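Alanine racemase (Acinetobacter baumannii, PDB 4QHR) belongs to the alanine racemase family, dimeric proteins that join a TIM-type barrel to a beta-rich C-terminal domain and carry pyridoxal phosphate. Local coordinates at residues K148-M158 against F177-L188; G211-P219 against L228-F236. All coordinates share one frame; numbering follows the deposited sequence.

Following the chain from the N terminus, contact 1 comes first: after helix 139-149 the chain runs through strand 154-157, passes a loop and helix 168-184, and returns beside that strand at Leu188, closing a beta-alpha-beta unit of the TIM-type barrel. Contact 2 opens only after contact 1 has closed, so the two lie in series, neither nested nor crossing. It closes a short excursion by way of helix 225-228, bringing 211-219 against 228-236 where the chain leaves the last barrel strand, 207-208, for the long strand 234-246 of the mixed sheet. Their centres lie about 32 Å apart and their nearest atoms about 12 Å, so the two do not touch.

Contact 1: K148-M158 against F177-L188; sequences KSEGFTCVLAM and FLHIKETCDPIL
The Phe177 ring carries Leu156 over one face, with CD2 4.2 Å from the ring centroid in a CH-pi contact, while Leu156 O lies at its edge, in the ring plane. Met158 approaches obliquely: its CB touches Phe177 CD1 at 3.6 Å, Met158 SD lies 5.0 Å from the Phe177 ring centroid in a Met-aromatic contact, and the bend at chi3 (62°) folds CE back against Phe177 CB. This is the inside of a beta-alpha-beta unit of the TIM-type barrel, in which helix 168-184 packs on strand 154-157, nearly antiparallel to it (162°).

Leu156 is the main wedge. With CG anti to the backbone N (chi1 178°), the side chain reaches the helix, where CD2 lies against Ile180 CG2 and the backbone of Lys181. Ile187 CD1 packs against the strand, 3.8 Å from Cys154 CB and also near Leu156 CB.

Beyond the helix the chain joins the sheet. Val155 pairs with Leu188 in a parallel bridge, Leu156 N donates to Leu188 O at 2.9 Å, and a water links Cys154 O to Leu188 N. On the other edge of strand 154-157, Val155 bonds to Val122 and Val124.

The turn before Leu188 is tied down by Asp185. Its OD1 takes Ile187 N on the anti lone pair, an Asx turn, and Lys181 NZ in a salt bridge on the syn side. Lys148 of helix 139-149 stretches across, its chain extended beyond CG, and NZ gives two bonds: 2.8 Å to Cys184 O and 3.0 Å to Pro186 O, the latter from above the carbonyl plane.

Contact 2: G211-P219 against L228-F236; sequences GIMLYGASP and LDLKPVMTF
Leu230 lays its two methyls over Met213: CD1 sits 3.8 Å from Met213 CB, and CD2 lies 3.6 Å from Met213 O. Farther along, Leu228 CD1 touches Pro219 CD, 3.7 Å away, and also Ser218 OG, a hydroxyl whose polar partners include Lys223 O.

At the middle the backbones come close at Gly216, where a CB would run into Lys231 O and Pro232 CA; its positive phi also favours glycine. Gly216 CA lies 3.3 Å from Lys231 O in a CA-H...O contact. Pro232 CA makes another to Gly216 O. Tyr215 O is used twice, by Val233 N at 3.1 Å, coming from above the carbonyl plane, and by a water that bridges to Met234 N. Val233 CG2, anti to its own carbonyl carbon (chi1 170° for CG1), packs 3.4 Å from the same oxygen.

Just before and at the start of the 3-10 turn 212-215, Gly211 N and Ile212 N bond phosphate oxygens of the modified residue LLP at position 34. Helix 10-23 covers Met213 and Val233, helix 194-199 reaches Met213 and Leu228, helix 340-345 lies on Ile212 and Ala217, and residues 234-236 open strand 234-246, where Thr235 bonds to Tyr7 of strand 4-8.

Contact 1: K148-M158 against F177-L188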
loop_
_atom_site.group_PDB
_atom_site.type_symbol
_atom_site.label_atom_id
_atom_site.label_comp_id
_atom_site.label_asym_id
_atom_site.label_seq_id
_atom_site.Cartn_x
_atom_site.Cartn_y
_atom_site.Cartn_z
ATOM N N LYS A 148 -32.536 17.522 -20.052
ATOM C CA LYS A 148 -33.237 17.105 -21.289
ATOM C C LYS A 148 -33.705 18.303 -22.123
ATOM O O LYS A 148 -33.485 18.358 -23.336
ATOM C CB LYS A 148 -34.456 16.249 -20.966
ATOM C CG LYS A 148 -34.145 14.852 -20.531
ATOM C CD LYS A 148 -35.468 14.113 -20.446
ATOM C CE LYS A 148 -35.305 12.639 -20.176
ATOM N NZ LYS A 148 -36.605 11.950 -20.333
ATOM N N SER A 149 -34.331 19.266 -21.467
ATOM C CA SER A 149 -34.846 20.433 -22.166
ATOM C C SER A 149 -33.719 21.280 -22.712
ATOM O O SER A 149 -33.896 21.897 -23.723
ATOM C CB SER A 149 -35.827 21.242 -21.290
ATOM O OG SER A 149 -35.116 21.975 -20.327
ATOM N N GLU A 150 -32.555 21.275 -22.062
ATOM C CA GLU A 150 -31.345 21.928 -22.591
ATOM C C GLU A 150 -30.646 21.206 -23.735
ATOM O O GLU A 150 -29.707 21.730 -24.261
ATOM C CB GLU A 150 -30.335 22.184 -21.450
ATOM C CG GLU A 150 -30.788 23.210 -20.425
ATOM C CD GLU A 150 -30.821 24.625 -20.982
ATOM O OE1 GLU A 150 -30.145 24.900 -22.009
ATOM O OE2 GLU A 150 -31.564 25.446 -20.421
ATOM N N GLY A 151 -31.090 20.006 -24.106
ATOM C CA GLY A 151 -30.557 19.260 -25.241
ATOM C C GLY A 151 -29.636 18.083 -24.898
ATOM O O GLY A 151 -29.079 17.444 -25.815
ATOM N N PHE A 152 -29.517 17.748 -23.617
ATOM C CA PHE A 152 -28.661 16.658 -23.183
ATOM C C PHE A 152 -29.330 15.293 -23.283
ATOM O O PHE A 152 -30.536 15.145 -23.097
ATOM C CB PHE A 152 -28.197 16.820 -21.734
ATOM C CG PHE A 152 -27.235 17.941 -21.495
ATOM C CD1 PHE A 152 -25.848 17.745 -21.618
ATOM C CD2 PHE A 152 -27.677 19.176 -21.135
ATOM C CE1 PHE A 152 -24.955 18.781 -21.359
ATOM C CE2 PHE A 152 -26.778 20.212 -20.865
ATOM C CZ PHE A 152 -25.421 20.008 -21.002
ATOM N N THR A 153 -28.502 14.283 -23.517
ATOM C CA THR A 153 -28.907 12.899 -23.360
ATOM C C THR A 153 -28.336 12.471 -22.020
ATOM O O THR A 153 -27.104 12.584 -21.770
ATOM C CB THR A 153 -28.382 11.999 -24.489
ATOM O OG1 THR A 153 -29.002 12.381 -25.735
ATOM C CG2 THR A 153 -28.649 10.512 -24.222
ATOM N N CYS A 154 -29.228 11.998 -21.168
ATOM C CA CYS A 154 -28.907 11.648 -19.779
ATOM C C CYS A 154 -28.792 10.153 -19.533
ATOM O O CYS A 154 -29.390 9.314 -20.261
ATOM C CB CYS A 154 -30.022 12.142 -18.846
ATOM S SG CYS A 154 -30.193 13.902 -18.783
ATOM N N VAL A 155 -28.051 9.791 -18.491
ATOM C CA VAL A 155 -28.075 8.424 -17.971
ATOM C C VAL A 155 -28.368 8.522 -16.492
ATOM O O VAL A 155 -27.601 9.144 -15.790
ATOM C CB VAL A 155 -26.733 7.694 -18.151
ATOM C CG1 VAL A 155 -26.808 6.301 -17.564
ATOM C CG2 VAL A 155 -26.327 7.668 -19.598
ATOM N N LEU A 156 -29.444 7.941 -16.026
ATOM C CA LEU A 156 -29.742 7.855 -14.603
ATOM C C LEU A 156 -28.805 6.838 -14.001
ATOM O O LEU A 156 -28.830 5.645 -14.392
ATOM C CB LEU A 156 -31.178 7.421 -14.372
ATOM C CG LEU A 156 -31.633 7.228 -12.919
ATOM C CD1 LEU A 156 -31.481 8.528 -12.138
ATOM C CD2 LEU A 156 -33.094 6.783 -12.924
ATOM N N ALA A 157 -28.011 7.281 -13.033
ATOM C CA ALA A 157 -26.994 6.430 -12.410
ATOM C C ALA A 157 -27.196 6.329 -10.898
ATOM O O ALA A 157 -27.383 7.319 -10.213
ATOM C CB ALA A 157 -25.592 6.947 -12.702
ATOM N N MET A 158 -27.164 5.113 -10.412
ATOM C CA MET A 158 -27.069 4.864 -8.981
ATOM C C MET A 158 -26.006 3.801 -8.666
ATOM O O MET A 158 -25.629 3.001 -9.528
ATOM C CB MET A 158 -28.394 4.384 -8.498
ATOM C CG MET A 158 -28.571 4.462 -6.995
ATOM S SD MET A 158 -30.059 3.571 -6.581
ATOM C CE MET A 158 -29.734 1.871 -7.123
ATOM N N PHE A 177 -34.749 3.899 -7.213
ATOM C CA PHE A 177 -34.247 3.919 -8.579
ATOM C C PHE A 177 -35.350 3.692 -9.638
ATOM O O PHE A 177 -35.384 4.405 -10.644
ATOM C CB PHE A 177 -33.163 2.857 -8.767
ATOM C CG PHE A 177 -32.451 2.977 -10.079
ATOM C CD1 PHE A 177 -31.511 3.961 -10.258
ATOM C CD2 PHE A 177 -32.743 2.117 -11.135
ATOM C CE1 PHE A 177 -30.854 4.082 -11.459
ATOM C CE2 PHE A 177 -32.092 2.243 -12.354
ATOM C CZ PHE A 177 -31.154 3.219 -12.517
ATOM N N LEU A 178 -36.231 2.710 -9.423
ATOM C CA LEU A 178 -37.340 2.432 -10.375
ATOM C C LEU A 178 -38.358 3.578 -10.419
ATOM O O LEU A 178 -38.876 3.909 -11.479
ATOM C CB LEU A 178 -38.051 1.122 -10.057
ATOM C CG LEU A 178 -37.233 -0.168 -10.123
ATOM C CD1 LEU A 178 -38.030 -1.407 -9.706
ATOM C CD2 LEU A 178 -36.684 -0.336 -11.530
ATOM N N HIS A 179 -38.619 4.193 -9.275
ATOM C CA HIS A 179 -39.503 5.369 -9.204
ATOM C C HIS A 179 -38.944 6.484 -10.050
ATOM O O HIS A 179 -39.673 7.129 -10.810
ATOM C CB HIS A 179 -39.739 5.846 -7.737
ATOM C CG HIS A 179 -40.260 7.247 -7.627
ATOM N ND1 HIS A 179 -41.469 7.640 -8.156
ATOM C CD2 HIS A 179 -39.729 8.353 -7.050
ATOM C CE1 HIS A 179 -41.663 8.927 -7.916
ATOM N NE2 HIS A 179 -40.618 9.387 -7.249
ATOM N N ILE A 180 -37.638 6.709 -9.952
ATOM C CA ILE A 180 -37.067 7.815 -10.675
ATOM C C ILE A 180 -37.008 7.470 -12.147
ATOM O O ILE A 180 -37.309 8.308 -12.966
ATOM C CB ILE A 180 -35.694 8.239 -10.124
ATOM C CG1 ILE A 180 -35.816 8.710 -8.665
ATOM C CG2 ILE A 180 -35.144 9.384 -10.965
ATOM C CD1 ILE A 180 -36.563 10.023 -8.472
ATOM N N LYS A 181 -36.619 6.248 -12.467
ATOM C CA LYS A 181 -36.578 5.769 -13.846
ATOM C C LYS A 181 -37.972 5.995 -14.503
ATOM O O LYS A 181 -38.089 6.723 -15.505
ATOM C CB LYS A 181 -36.158 4.305 -13.853
ATOM C CG LYS A 181 -36.135 3.537 -15.183
ATOM C CD LYS A 181 -35.171 4.080 -16.158
ATOM C CE LYS A 181 -34.670 3.058 -17.153
ATOM N NZ LYS A 181 -35.529 2.894 -18.338
ATOM N N GLU A 182 -39.008 5.403 -13.905
ATOM C CA GLU A 182 -40.401 5.566 -14.363
ATOM C C GLU A 182 -40.742 7.011 -14.568
ATOM O O GLU A 182 -41.224 7.405 -15.631
ATOM C CB GLU A 182 -41.422 4.970 -13.349
ATOM N N THR A 183 -40.483 7.817 -13.560
ATOM C CA THR A 183 -40.758 9.261 -13.627
ATOM C C THR A 183 -40.015 10.040 -14.754
ATOM O O THR A 183 -40.558 11.019 -15.304
ATOM C CB THR A 183 -40.489 9.929 -12.242
ATOM O OG1 THR A 183 -41.293 9.295 -11.236
ATOM C CG2 THR A 183 -40.848 11.345 -12.266
ATOM N N CYS A 184 -38.799 9.612 -15.092
ATOM C CA CYS A 184 -37.977 10.315 -16.070
ATOM C C CYS A 184 -37.874 9.587 -17.396
ATOM O O CYS A 184 -37.224 10.077 -18.311
ATOM C CB CYS A 184 -36.563 10.564 -15.496
ATOM S SG CYS A 184 -36.558 11.770 -14.123
ATOM N N ASP A 185 -38.508 8.437 -17.531
ATOM C CA ASP A 185 -38.458 7.738 -18.811
ATOM C C ASP A 185 -39.120 8.635 -19.871
ATOM O O ASP A 185 -40.041 9.400 -19.529
ATOM C CB ASP A 185 -39.159 6.393 -18.742
ATOM C CG ASP A 185 -38.202 5.212 -18.690
ATOM O OD1 ASP A 185 -37.131 5.246 -19.323
ATOM O OD2 ASP A 185 -38.592 4.193 -18.070
ATOM N N PRO A 186 -38.684 8.570 -21.129
ATOM C CA PRO A 186 -37.633 7.665 -21.585
ATOM C C PRO A 186 -36.221 8.136 -21.178
ATOM O O PRO A 186 -35.856 9.291 -21.462
ATOM C CB PRO A 186 -37.795 7.704 -23.112
ATOM C CG PRO A 186 -38.343 9.090 -23.410
ATOM C CD PRO A 186 -39.212 9.425 -22.218
ATOM N N ILE A 187 -35.435 7.248 -20.561
ATOM C CA ILE A 187 -34.071 7.584 -20.156
ATOM C C ILE A 187 -33.201 6.327 -20.067
ATOM O O ILE A 187 -33.679 5.251 -19.709
ATOM C CB ILE A 187 -34.079 8.419 -18.847
ATOM C CG1 ILE A 187 -32.720 9.078 -18.545
ATOM C CG2 ILE A 187 -34.578 7.635 -17.618
ATOM C CD1 ILE A 187 -32.739 9.917 -17.281
ATOM N N LEU A 188 -31.919 6.487 -20.400
ATOM C CA LEU A 188 -30.978 5.440 -20.180
ATOM C C LEU A 188 -30.742 5.308 -18.684
ATOM O O LEU A 188 -30.914 6.277 -17.906
ATOM C CB LEU A 188 -29.650 5.760 -20.883
ATOM C CG LEU A 188 -29.742 5.913 -22.388
ATOM C CD1 LEU A 188 -28.523 6.677 -22.909
ATOM C CD2 LEU A 188 -29.957 4.597 -23.102
HETATM O O HOH W 1 -31.553 8.966 -21.935
#

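Contact 2: G211-P219 against L228-F236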
loop_
_atom_site.group_PDB
_atom_site.type_symbol
_atom_site.label_atom_id
_atom_site.label_comp_id
_atom_site.label_asym_id
_atom_site.label_seq_id
_atom_site.Cartn_x
_atom_site.Cartn_y
_atom_site.Cartn_z
ATOM N N GLY A 211 -16.584 -3.776 -11.685
ATOM C CA GLY A 211 -15.193 -3.571 -11.262
ATOM C C GLY A 211 -14.471 -4.820 -10.775
ATOM O O GLY A 211 -13.781 -5.510 -11.553
ATOM N N ILE A 212 -14.660 -5.117 -9.489
ATOM C CA ILE A 212 -13.906 -6.184 -8.860
ATOM C C ILE A 212 -13.946 -7.507 -9.625
ATOM O O ILE A 212 -12.944 -8.227 -9.668
ATOM C CB ILE A 212 -14.297 -6.359 -7.368
ATOM C CG1 ILE A 212 -13.251 -7.206 -6.656
ATOM C CG2 ILE A 212 -15.718 -6.924 -7.208
ATOM C CD1 ILE A 212 -11.880 -6.563 -6.560
ATOM N N MET A 213 -15.090 -7.862 -10.211
ATOM C CA MET A 213 -15.150 -9.160 -10.905
ATOM C C MET A 213 -14.208 -9.253 -12.122
ATOM O O MET A 213 -13.732 -10.352 -12.457
ATOM C CB MET A 213 -16.584 -9.546 -11.333
ATOM C CG MET A 213 -17.210 -8.629 -12.346
ATOM S SD MET A 213 -18.960 -8.966 -12.627
ATOM C CE MET A 213 -18.936 -10.535 -13.485
ATOM N N LEU A 214 -13.913 -8.120 -12.752
ATOM C CA LEU A 214 -12.961 -8.115 -13.877
ATOM C C LEU A 214 -11.588 -8.666 -13.500
ATOM O O LEU A 214 -10.928 -9.332 -14.327
ATOM C CB LEU A 214 -12.815 -6.712 -14.442
ATOM C CG LEU A 214 -14.023 -5.967 -15.000
ATOM C CD1 LEU A 214 -13.595 -4.621 -15.540
ATOM C CD2 LEU A 214 -14.669 -6.741 -16.141
ATOM N N TYR A 215 -11.214 -8.407 -12.225
ATOM C CA TYR A 215 -9.918 -8.716 -11.652
ATOM C C TYR A 215 -9.862 -10.125 -11.018
ATOM O O TYR A 215 -8.833 -10.580 -10.548
ATOM C CB TYR A 215 -9.506 -7.586 -10.673
ATOM C CG TYR A 215 -9.570 -6.234 -11.378
ATOM C CD1 TYR A 215 -8.687 -5.917 -12.340
ATOM C CD2 TYR A 215 -10.594 -5.317 -11.078
ATOM C CE1 TYR A 215 -8.764 -4.700 -13.031
ATOM C CE2 TYR A 215 -10.711 -4.127 -11.726
ATOM C CZ TYR A 215 -9.813 -3.822 -12.719
ATOM O OH TYR A 215 -9.928 -2.611 -13.344
ATOM N N GLY A 216 -10.972 -10.851 -11.107
ATOM C CA GLY A 216 -11.009 -12.188 -10.580
ATOM C C GLY A 216 -10.844 -12.213 -9.091
ATOM O O GLY A 216 -10.155 -13.040 -8.550
ATOM N N ALA A 217 -11.523 -11.309 -8.438
ATOM C CA ALA A 217 -11.697 -11.340 -7.022
ATOM C C ALA A 217 -13.210 -11.228 -6.785
ATOM O O ALA A 217 -13.976 -10.801 -7.672
ATOM C CB ALA A 217 -10.910 -10.197 -6.355
ATOM N N SER A 218 -13.637 -11.624 -5.603
ATOM C CA SER A 218 -15.084 -11.747 -5.274
ATOM C C SER A 218 -15.744 -10.508 -4.689
ATOM O O SER A 218 -15.232 -9.897 -3.781
ATOM C CB SER A 218 -15.306 -12.857 -4.261
ATOM O OG SER A 218 -16.707 -13.005 -4.031
ATOM N N PRO A 219 -16.917 -10.133 -5.205
ATOM C CA PRO A 219 -17.690 -9.051 -4.535
ATOM C C PRO A 219 -18.435 -9.525 -3.255
ATOM O O PRO A 219 -19.033 -8.688 -2.603
ATOM C CB PRO A 219 -18.748 -8.670 -5.554
ATOM C CG PRO A 219 -18.758 -9.687 -6.563
ATOM C CD PRO A 219 -17.624 -10.680 -6.356
ATOM N N LEU A 228 -18.055 -18.390 -8.439
ATOM C CA LEU A 228 -18.553 -17.394 -9.343
ATOM C C LEU A 228 -18.103 -17.557 -10.751
ATOM O O LEU A 228 -18.558 -16.782 -11.587
ATOM C CB LEU A 228 -18.119 -15.994 -8.858
ATOM C CG LEU A 228 -18.605 -15.590 -7.468
ATOM C CD1 LEU A 228 -17.938 -14.251 -7.102
ATOM C CD2 LEU A 228 -20.113 -15.468 -7.395
ATOM N N ASP A 229 -17.240 -18.540 -10.999
ATOM C CA ASP A 229 -16.559 -18.782 -12.266
ATOM C C ASP A 229 -15.809 -17.515 -12.748
ATOM O O ASP A 229 -16.015 -17.032 -13.874
ATOM C CB ASP A 229 -17.485 -19.362 -13.373
ATOM C CG ASP A 229 -16.724 -19.744 -14.662
ATOM O OD1 ASP A 229 -15.491 -20.050 -14.694
ATOM O OD2 ASP A 229 -17.387 -19.743 -15.692
ATOM N N LEU A 230 -14.942 -17.004 -11.873
ATOM C CA LEU A 230 -14.013 -15.929 -12.256
ATOM C C LEU A 230 -12.562 -16.390 -12.128
ATOM O O LEU A 230 -12.248 -17.233 -11.262
ATOM C CB LEU A 230 -14.245 -14.694 -11.386
ATOM C CG LEU A 230 -15.627 -14.069 -11.430
ATOM C CD1 LEU A 230 -15.841 -13.128 -10.231
ATOM C CD2 LEU A 230 -15.800 -13.268 -12.707
ATOM N N LYS A 231 -11.679 -15.840 -12.955
ATOM C CA LYS A 231 -10.268 -16.199 -12.933
ATOM C C LYS A 231 -9.392 -15.116 -12.281
ATOM O O LYS A 231 -9.323 -13.997 -12.796
ATOM C CB LYS A 231 -9.804 -16.423 -14.363
ATOM C CG LYS A 231 -10.336 -17.744 -14.873
ATOM C CD LYS A 231 -9.914 -18.016 -16.274
ATOM C CE LYS A 231 -10.585 -19.336 -16.661
ATOM N NZ LYS A 231 -10.070 -19.573 -18.016
ATOM N N PRO A 232 -8.713 -15.453 -11.161
ATOM C CA PRO A 232 -7.806 -14.447 -10.557
ATOM C C PRO A 232 -6.852 -13.882 -11.597
ATOM O O PRO A 232 -6.216 -14.641 -12.359
ATOM C CB PRO A 232 -7.064 -15.248 -9.482
ATOM C CG PRO A 232 -8.021 -16.320 -9.092
ATOM C CD PRO A 232 -8.813 -16.663 -10.333
ATOM N N VAL A 233 -6.715 -12.568 -11.622
ATOM C CA VAL A 233 -5.857 -11.929 -12.599
ATOM C C VAL A 233 -4.429 -11.731 -12.032
ATOM O O VAL A 233 -3.411 -11.958 -12.732
ATOM C CB VAL A 233 -6.488 -10.604 -13.022
ATOM C CG1 VAL A 233 -5.520 -9.755 -13.866
ATOM C CG2 VAL A 233 -7.785 -10.829 -13.760
ATOM N N MET A 234 -4.336 -11.281 -10.788
ATOM C CA MET A 234 -3.063 -10.991 -10.171
ATOM C C MET A 234 -2.510 -12.185 -9.384
ATOM O O MET A 234 -3.213 -12.735 -8.524
ATOM C CB MET A 234 -3.182 -9.809 -9.180
ATOM C CG MET A 234 -1.866 -9.388 -8.580
ATOM S SD MET A 234 -1.840 -8.101 -7.316
ATOM C CE MET A 234 -2.654 -6.730 -8.155
ATOM N N THR A 235 -1.247 -12.510 -9.656
ATOM C CA THR A 235 -0.444 -13.332 -8.745
ATOM C C THR A 235 0.677 -12.497 -8.131
ATOM O O THR A 235 1.468 -11.824 -8.859
ATOM C CB THR A 235 0.114 -14.553 -9.467
ATOM O OG1 THR A 235 -0.976 -15.209 -10.109
ATOM C CG2 THR A 235 0.710 -15.528 -8.445
ATOM N N PHE A 236 0.789 -12.534 -6.804
ATOM C CA PHE A 236 1.784 -11.731 -6.070
ATOM C C PHE A 236 2.761 -12.762 -5.483
ATOM O O PHE A 236 2.373 -13.594 -4.656
ATOM C CB PHE A 236 1.051 -10.912 -4.996
ATOM C CG PHE A 236 1.906 -9.937 -4.186
ATOM C CD1 PHE A 236 3.102 -9.365 -4.663
ATOM C CD2 PHE A 236 1.459 -9.542 -2.947
ATOM C CE1 PHE A 236 3.815 -8.456 -3.869
ATOM C CE2 PHE A 236 2.163 -8.659 -2.154
ATOM C CZ PHE A 236 3.343 -8.125 -2.608
HETATM O O HOH W 2 -6.559 -10.149 -9.074
#